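Local coordinates for extracellular solute-binding protein, family 3 (Methylophaga aminisulfidivorans MP, PDB 5SV6), which is of unknown molecular function but has a periplasmic binding protein-like architecture and, as an MxaJ protein, is probably linked to the methanol dehydrogenase system, at residues R116-D121 / I255-D260; P122-G127 / F251-A256. All coordinates share one frame; numbering follows the deposited sequence.

Contact 1: residues R116-D121 / I255-D260; sequences RVATSD and IAVRSD
V117 lays its CG2 methyl against CB of A256, 3.7 Å away. With CG1 anti to the carbonyl carbon (chi1 -70°), CG2 stands between the backbone N and that carbon and is turned to the methyl of A256. Next along the chain, A118 and V257 form an antiparallel hydrogen-bonded pair: A118 N gives its hydrogen to V257 O at 2.9 Å, and V257 N returns one to A118 O. On their face of the sheet A118 CB meets V257 CG2 at 4.1 Å, whereas T119 and A256, a non-hydrogen-bonded pair, put their CB atoms on the other face. S120 N continues the ladder to I255 O at 2.9 Å, with 161° at the hydrogen. S120 OG then takes the hydrogen of I255 N (2.9 Å) and donates to D121 O, which it approaches from above the carbonyl plane, so two bonds fix the hydroxyl. An alanine at S120 would lack OG, and the amide of I255 would probably be left without this acceptor and the end of the ladder less firmly set. At the opposite end a water bridges R116 O and S259 N. The paired backbones lie among three elements: helix 94-99 meets V117 through V95 and L99, helix 262-274 meets A118, S120 and V257, and strand 106-111 bonds to A256 through V107.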
ATOM      1  N   ARG A 116       0.949  -1.791 -17.651  1.00 11.41           N
ATOM      2  CA  ARG A 116       1.250  -0.476 -18.191  1.00 12.50           C
ATOM      3  C   ARG A 116       2.743  -0.215 -18.350  1.00 12.10           C
ATOM      4  O   ARG A 116       3.145   0.740 -19.016  1.00 10.53           O
ATOM      5  CB  ARG A 116       0.643   0.602 -17.294  1.00 11.77           C
ATOM      6  CG  ARG A 116      -0.893   0.532 -17.194  1.00 13.94           C
ATOM      7  CD  ARG A 116      -1.423   1.461 -16.104  1.00 15.74           C
ATOM      8  NE  ARG A 116      -0.817   1.169 -14.807  1.00 14.32           N
ATOM      9  CZ  ARG A 116      -0.836   1.996 -13.768  1.00 15.69           C
ATOM     10  NH1 ARG A 116      -1.425   3.175 -13.871  1.00 17.13           N
ATOM     11  NH2 ARG A 116      -0.254   1.651 -12.629  1.00 15.00           N
ATOM     12  N   VAL A 117       3.550  -1.059 -17.721  1.00 10.77           N
ATOM     13  CA  VAL A 117       4.971  -0.780 -17.537  1.00 11.23           C
ATOM     14  C   VAL A 117       5.756  -2.080 -17.571  1.00 10.84           C
ATOM     15  O   VAL A 117       5.165  -3.161 -17.611  1.00 11.74           O
ATOM     16  CB  VAL A 117       5.209  -0.090 -16.164  1.00  8.76           C
ATOM     17  CG1 VAL A 117       4.655   1.329 -16.159  1.00 10.57           C
ATOM     18  CG2 VAL A 117       4.582  -0.906 -15.033  1.00 10.62           C
ATOM     19  N   ALA A 118       7.086  -1.992 -17.579  1.00  8.61           N
ATOM     20  CA  ALA A 118       7.886  -3.175 -17.271  1.00  9.95           C
ATOM     21  C   ALA A 118       8.122  -3.212 -15.762  1.00  9.43           C
ATOM     22  O   ALA A 118       8.354  -2.167 -15.139  1.00  8.25           O
ATOM     23  CB  ALA A 118       9.217  -3.160 -18.035  1.00 10.90           C
ATOM     24  N   THR A 119       8.056  -4.400 -15.167  1.00  8.62           N
ATOM     25  CA  THR A 119       8.229  -4.519 -13.726  1.00  8.83           C
ATOM     26  C   THR A 119       9.451  -5.376 -13.396  1.00  8.49           C
ATOM     27  O   THR A 119       9.743  -6.357 -14.076  1.00  7.47           O
ATOM     28  CB  THR A 119       6.984  -5.109 -13.022  1.00  9.95           C
ATOM     29  OG1 THR A 119       6.538  -6.263 -13.740  1.00  9.92           O
ATOM     30  CG2 THR A 119       5.856  -4.088 -12.972  1.00  8.68           C
ATOM     31  N   SER A 120      10.149  -4.992 -12.341  1.00  7.26           N
ATOM     32  CA  SER A 120      11.338  -5.701 -11.907  1.00  8.19           C
ATOM     33  C   SER A 120      10.932  -7.029 -11.282  1.00 10.47           C
ATOM     34  O   SER A 120       9.738  -7.280 -11.049  1.00  8.32           O
ATOM     35  CB  SER A 120      12.053  -4.863 -10.848  1.00  8.90           C
ATOM     36  OG  SER A 120      11.315  -4.889  -9.634  1.00  8.47           O
ATOM     37  N   ASP A 121      11.918  -7.874 -10.997  1.00 10.70           N
ATOM     38  CA  ASP A 121      11.709  -8.968 -10.055  1.00  9.53           C
ATOM     39  C   ASP A 121      11.083  -8.356  -8.803  1.00 11.18           C
ATOM     40  O   ASP A 121      11.491  -7.272  -8.361  1.00  9.77           O
ATOM     41  CB  ASP A 121      13.041  -9.639  -9.669  1.00 12.22           C
ATOM     42  CG  ASP A 121      13.771 -10.240 -10.858  1.00 14.30           C
ATOM     43  OD1 ASP A 121      13.104 -10.655 -11.823  1.00 14.82           O
ATOM     44  OD2 ASP A 121      15.025 -10.285 -10.838  1.00 15.74           O
ATOM     45  N   ILE A 255       9.632  -2.651  -8.750  1.00  8.45           N
ATOM     46  CA  ILE A 255       9.985  -1.353  -9.334  1.00  7.89           C
ATOM     47  C   ILE A 255       9.386  -1.308 -10.732  1.00  8.56           C
ATOM     48  O   ILE A 255       9.351  -2.337 -11.402  1.00  9.06           O
ATOM     49  CB  ILE A 255      11.521  -1.220  -9.488  1.00  7.15           C
ATOM     50  CG1 ILE A 255      12.246  -1.448  -8.156  1.00  9.23           C
ATOM     51  CG2 ILE A 255      11.889   0.119 -10.091  1.00  8.70           C
ATOM     52  CD1 ILE A 255      11.924  -0.439  -7.087  1.00  8.63           C
ATOM     53  N   ALA A 256       8.935  -0.136 -11.187  1.00  6.63           N
ATOM     54  CA  ALA A 256       8.422  -0.001 -12.552  1.00  7.97           C
ATOM     55  C   ALA A 256       9.253   0.979 -13.362  1.00  8.40           C
ATOM     56  O   ALA A 256       9.677   2.022 -12.849  1.00  7.37           O
ATOM     57  CB  ALA A 256       6.961   0.450 -12.540  1.00  8.27           C
ATOM     58  N   VAL A 257       9.486   0.638 -14.630  1.00  7.69           N
ATOM     59  CA  VAL A 257      10.052   1.577 -15.599  1.00  6.76           C
ATOM     60  C   VAL A 257       9.190   1.491 -16.861  1.00  7.67           C
ATOM     61  O   VAL A 257       8.371   0.586 -16.978  1.00  7.74           O
ATOM     62  CB  VAL A 257      11.518   1.219 -15.952  1.00  9.32           C
ATOM     63  CG1 VAL A 257      12.365   1.098 -14.689  1.00  7.65           C
ATOM     64  CG2 VAL A 257      11.578  -0.086 -16.737  1.00  9.95           C
ATOM     65  N   ARG A 258       9.361   2.417 -17.804  1.00  7.86           N
ATOM     66  CA  ARG A 258       8.658   2.298 -19.089  1.00 10.30           C
ATOM     67  C   ARG A 258       8.997   0.974 -19.777  1.00 10.03           C
ATOM     68  O   ARG A 258      10.100   0.463 -19.625  1.00 10.11           O
ATOM     69  CB  ARG A 258       9.001   3.464 -20.015  1.00 11.39           C
ATOM     70  CG  ARG A 258       8.467   4.821 -19.537  1.00 11.32           C
ATOM     71  CD  ARG A 258       8.963   5.916 -20.468  1.00 11.16           C
ATOM     72  NE  ARG A 258      10.409   6.091 -20.348  1.00 13.04           N
ATOM     73  CZ  ARG A 258      10.984   6.814 -19.395  1.00 12.87           C
ATOM     74  NH1 ARG A 258      10.235   7.415 -18.483  1.00 10.34           N
ATOM     75  NH2 ARG A 258      12.304   6.928 -19.346  1.00 13.85           N
ATOM     76  N   SER A 259       8.049   0.426 -20.533  1.00 10.56           N
ATOM     77  CA  SER A 259       8.209  -0.907 -21.127  1.00 12.52           C
ATOM     78  C   SER A 259       9.430  -1.031 -22.048  1.00 13.11           C
ATOM     79  O   SER A 259      10.025  -2.105 -22.176  1.00 16.06           O
ATOM     80  CB  SER A 259       6.938  -1.300 -21.884  1.00 16.98           C
ATOM     81  OG  SER A 259       7.158  -2.463 -22.657  1.00 21.72           O
ATOM     82  N   ASP A 260       9.814   0.070 -22.677  1.00 14.89           N
ATOM     83  CA  ASP A 260      10.939   0.061 -23.609  1.00 19.56           C
ATOM     84  C   ASP A 260      12.307   0.231 -22.926  1.00 18.27           C
ATOM     85  O   ASP A 260      13.349   0.126 -23.582  1.00 17.50           O
ATOM     86  CB  ASP A 260      10.754   1.165 -24.645  1.00 20.98           C
ATOM     87  CG  ASP A 260      10.803   2.540 -24.027  1.00 23.39           C
ATOM     88  OD1 ASP A 260       9.747   3.036 -23.573  1.00 26.52           O
ATOM     89  OD2 ASP A 260      11.907   3.119 -23.966  1.00 30.25           O
TER
HETATM   90  O   HOH W   1       5.419   1.473 -20.427  1.00  9.59           O

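Contact 2: residues P122-G127 / F251-A256; sequences PYYKSG and FEQSIA
P122 sets its ring beside the side chain of E252, CG lying 3.4 Å from OE1. Its CA also makes a CA-H...O contact with Q253 O, and that oxygen accepts a true hydrogen bond from Y123 N at 2.9 Å, so one carbonyl meets two successive residues of 122-127. Y123 carries its ring across the end of I255 at about a right angle, with CE1 3.6 Å from CD1, while the amide N of I255 lies in the ring plane at its edge; the hydroxyl goes on to M108 O. The ring of Y124 offers a face to Q253: CB sits 4.0 Å from the centroid and 25° off the normal, a CH-pi contact displaced toward the rim. Q253 CG, anti to the carbonyl carbon (chi1 -59°), comes close to Y124 CZ, and a bend at chi2 (-65°) then turns the amide off, its NE2 bonding to D111. In the backbone of the same two residues, Q253 N bonds almost straight to Y124 O at 2.8 Å. K125 extends fully, and its CG passes E252 CG at 4.0 Å; its ammonium group pairs with E237, E252 OE2 being 5.1 Å from NZ. S126 and F251 form a hydrogen-bonded antiparallel pair whose two bonds differ: F251 N reaches S126 O at 2.9 Å, whereas S126 N meets F251 O at greater length and from above the carbonyl plane. F251, Q253 and S126 all touch W215 of strand 211-215, while strand 106-111 receives I255. Two adjacent antiparallel strands passing from one lobe to the other in this way are consistent with the interlobe hinge of the type 2 periplasmic binding protein fold.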
ATOM      1  N   PRO A 122      10.072  -9.029  -8.233  1.00 12.19           N
ATOM      2  CA  PRO A 122       9.445  -8.512  -7.006  1.00 11.57           C
ATOM      3  C   PRO A 122      10.476  -8.393  -5.885  1.00 13.65           C
ATOM      4  O   PRO A 122      11.292  -9.304  -5.731  1.00 12.74           O
ATOM      5  CB  PRO A 122       8.419  -9.589  -6.644  1.00 12.47           C
ATOM      6  CG  PRO A 122       8.214 -10.389  -7.891  1.00 14.84           C
ATOM      7  CD  PRO A 122       9.505 -10.318  -8.665  1.00 12.00           C
ATOM      8  N   TYR A 123      10.467  -7.296  -5.129  1.00  9.06           N
ATOM      9  CA  TYR A 123      11.419  -7.175  -4.028  1.00 10.70           C
ATOM     10  C   TYR A 123      10.763  -7.392  -2.666  1.00 10.84           C
ATOM     11  O   TYR A 123      11.448  -7.476  -1.650  1.00 10.65           O
ATOM     12  CB  TYR A 123      12.241  -5.871  -4.098  1.00 10.37           C
ATOM     13  CG  TYR A 123      11.439  -4.581  -4.007  1.00 10.69           C
ATOM     14  CD1 TYR A 123      10.908  -3.976  -5.145  1.00 10.19           C
ATOM     15  CD2 TYR A 123      11.257  -3.951  -2.789  1.00  9.63           C
ATOM     16  CE1 TYR A 123      10.184  -2.791  -5.057  1.00  9.33           C
ATOM     17  CE2 TYR A 123      10.555  -2.771  -2.688  1.00  9.54           C
ATOM     18  CZ  TYR A 123      10.014  -2.194  -3.816  1.00 11.13           C
ATOM     19  OH  TYR A 123       9.311  -1.018  -3.685  1.00 11.52           O
ATOM     20  N   TYR A 124       9.433  -7.477  -2.656  1.00  9.58           N
ATOM     21  CA  TYR A 124       8.712  -8.055  -1.513  1.00 11.77           C
ATOM     22  C   TYR A 124       7.290  -8.443  -1.854  1.00  9.96           C
ATOM     23  O   TYR A 124       6.772  -8.098  -2.906  1.00  9.28           O
ATOM     24  CB  TYR A 124       8.718  -7.143  -0.272  1.00  9.32           C
ATOM     25  CG  TYR A 124       7.941  -5.830  -0.371  1.00 10.45           C
ATOM     26  CD1 TYR A 124       6.803  -5.610   0.403  1.00 11.09           C
ATOM     27  CD2 TYR A 124       8.374  -4.802  -1.195  1.00  9.14           C
ATOM     28  CE1 TYR A 124       6.102  -4.407   0.331  1.00  9.54           C
ATOM     29  CE2 TYR A 124       7.692  -3.595  -1.269  1.00  8.70           C
ATOM     30  CZ  TYR A 124       6.558  -3.401  -0.501  1.00 11.45           C
ATOM     31  OH  TYR A 124       5.890  -2.194  -0.572  1.00 11.17           O
ATOM     32  N   LYS A 125       6.657  -9.137  -0.923  1.00 10.06           N
ATOM     33  CA  LYS A 125       5.249  -9.475  -1.046  1.00 10.44           C
ATOM     34  C   LYS A 125       4.580  -9.162   0.290  1.00 10.45           C
ATOM     35  O   LYS A 125       5.110  -9.479   1.363  1.00 10.77           O
ATOM     36  CB  LYS A 125       5.108 -10.961  -1.404  1.00 10.51           C
ATOM     37  CG  LYS A 125       3.670 -11.450  -1.691  1.00  9.89           C
ATOM     38  CD  LYS A 125       3.694 -12.961  -1.971  1.00 12.38           C
ATOM     39  CE  LYS A 125       2.303 -13.511  -2.253  1.00 13.39           C
ATOM     40  NZ  LYS A 125       2.361 -14.941  -2.647  1.00 14.45           N
ATOM     41  N   SER A 126       3.427  -8.510   0.241  1.00 10.20           N
ATOM     42  CA  SER A 126       2.681  -8.279   1.472  1.00  8.75           C
ATOM     43  C   SER A 126       1.200  -8.466   1.193  1.00  8.99           C
ATOM     44  O   SER A 126       0.827  -8.932   0.125  1.00  7.80           O
ATOM     45  CB  SER A 126       2.981  -6.889   2.045  1.00  8.65           C
ATOM     46  OG  SER A 126       2.548  -6.807   3.389  1.00 10.97           O
ATOM     47  N   GLY A 127       0.358  -8.145   2.164  1.00  9.59           N
ATOM     48  CA  GLY A 127      -1.067  -8.328   1.973  1.00 10.42           C
ATOM     49  C   GLY A 127      -1.910  -7.318   2.714  1.00  8.78           C
ATOM     50  O   GLY A 127      -1.412  -6.585   3.571  1.00  9.08           O
ATOM     51  N   PHE A 251      -0.068  -9.351  -2.606  1.00  9.24           N
ATOM     52  CA  PHE A 251       0.477  -8.865  -3.878  1.00  9.99           C
ATOM     53  C   PHE A 251       1.996  -8.706  -3.848  1.00  8.84           C
ATOM     54  O   PHE A 251       2.547  -8.115  -2.912  1.00  8.37           O
ATOM     55  CB  PHE A 251      -0.159  -7.516  -4.245  1.00  9.31           C
ATOM     56  CG  PHE A 251      -1.648  -7.594  -4.483  1.00 11.37           C
ATOM     57  CD1 PHE A 251      -2.149  -7.722  -5.775  1.00 11.30           C
ATOM     58  CD2 PHE A 251      -2.537  -7.569  -3.418  1.00 10.33           C
ATOM     59  CE1 PHE A 251      -3.515  -7.825  -5.998  1.00 11.35           C
ATOM     60  CE2 PHE A 251      -3.911  -7.668  -3.632  1.00 10.83           C
ATOM     61  CZ  PHE A 251      -4.400  -7.794  -4.926  1.00 10.99           C
ATOM     62  N   GLU A 252       2.660  -9.213  -4.885  1.00  9.67           N
ATOM     63  CA  GLU A 252       4.090  -8.988  -5.059  1.00 11.12           C
ATOM     64  C   GLU A 252       4.305  -7.556  -5.540  1.00  9.53           C
ATOM     65  O   GLU A 252       3.564  -7.060  -6.393  1.00  8.96           O
ATOM     66  CB  GLU A 252       4.689  -9.980  -6.063  1.00 11.57           C
ATOM     67  CG  GLU A 252       4.743 -11.417  -5.548  1.00 14.12           C
ATOM     68  CD  GLU A 252       5.280 -12.385  -6.589  1.00 21.93           C
ATOM     69  OE1 GLU A 252       5.287 -12.041  -7.790  1.00 22.74           O
ATOM     70  OE2 GLU A 252       5.719 -13.483  -6.202  1.00 26.45           O
ATOM     71  N   GLN A 253       5.316  -6.892  -4.993  1.00  7.11           N
ATOM     72  CA  GLN A 253       5.606  -5.510  -5.375  1.00  9.07           C
ATOM     73  C   GLN A 253       6.922  -5.385  -6.146  1.00  8.82           C
ATOM     74  O   GLN A 253       7.920  -6.006  -5.783  1.00  8.48           O
ATOM     75  CB  GLN A 253       5.633  -4.618  -4.134  1.00  8.91           C
ATOM     76  CG  GLN A 253       4.317  -4.637  -3.358  1.00  9.37           C
ATOM     77  CD  GLN A 253       3.179  -4.045  -4.161  1.00 11.48           C
ATOM     78  OE1 GLN A 253       3.178  -2.851  -4.457  1.00 10.01           O
ATOM     79  NE2 GLN A 253       2.215  -4.885  -4.544  1.00 10.19           N
ATOM     80  N   SER A 254       6.925  -4.557  -7.187  1.00  7.03           N
ATOM     81  CA  SER A 254       8.096  -4.386  -8.050  1.00  7.28           C
ATOM     82  C   SER A 254       8.401  -2.922  -8.329  1.00  8.53           C
ATOM     83  O   SER A 254       7.538  -2.060  -8.178  1.00  7.75           O
ATOM     84  CB  SER A 254       7.865  -5.066  -9.401  1.00  8.18           C
ATOM     85  OG  SER A 254       7.662  -6.463  -9.274  1.00 10.10           O
ATOM     86  N   ILE A 255       9.632  -2.651  -8.750  1.00  8.45           N
ATOM     87  CA  ILE A 255       9.985  -1.353  -9.334  1.00  7.89           C
ATOM     88  C   ILE A 255       9.386  -1.308 -10.732  1.00  8.56           C
ATOM     89  O   ILE A 255       9.351  -2.337 -11.402  1.00  9.06           O
ATOM     90  CB  ILE A 255      11.521  -1.220  -9.488  1.00  7.15           C
ATOM     91  CG1 ILE A 255      12.246  -1.448  -8.156  1.00  9.23           C
ATOM     92  CG2 ILE A 255      11.889   0.119 -10.091  1.00  8.70           C
ATOM     93  CD1 ILE A 255      11.924  -0.439  -7.087  1.00  8.63           C
ATOM     94  N   ALA A 256       8.935  -0.136 -11.187  1.00  6.63           N
ATOM     95  CA  ALA A 256       8.422  -0.001 -12.552  1.00  7.97           C
ATOM     96  C   ALA A 256       9.253   0.979 -13.362  1.00  8.40           C
ATOM     97  O   ALA A 256       9.677   2.022 -12.849  1.00  7.37           O
ATOM     98  CB  ALA A 256       6.961   0.450 -12.540  1.00  8.27           C
TER

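In the fold
From the N terminus, the chain passes through strands 47-52, 82-87 and 106-111 before reaching 116-121, and continues directly into 122-127, so both contacts begin on strand 118-133. It then leaves for strands 154-156, 211-215 and 230-234 with the helices among them, and comes back on strand 247-257. Contact 2 closes that excursion of 123 residues first; contact 1 closes the same loop farther out, so contact 2 nests within it and the two do not cross. They share I255 and A256, and a probable hydrogen bond from S254 OG to S120 O stitches them together. Together they pair strand 118-133 with strand 247-257 over successive lengths, joining chain ahead of the excursion to chain that follows it.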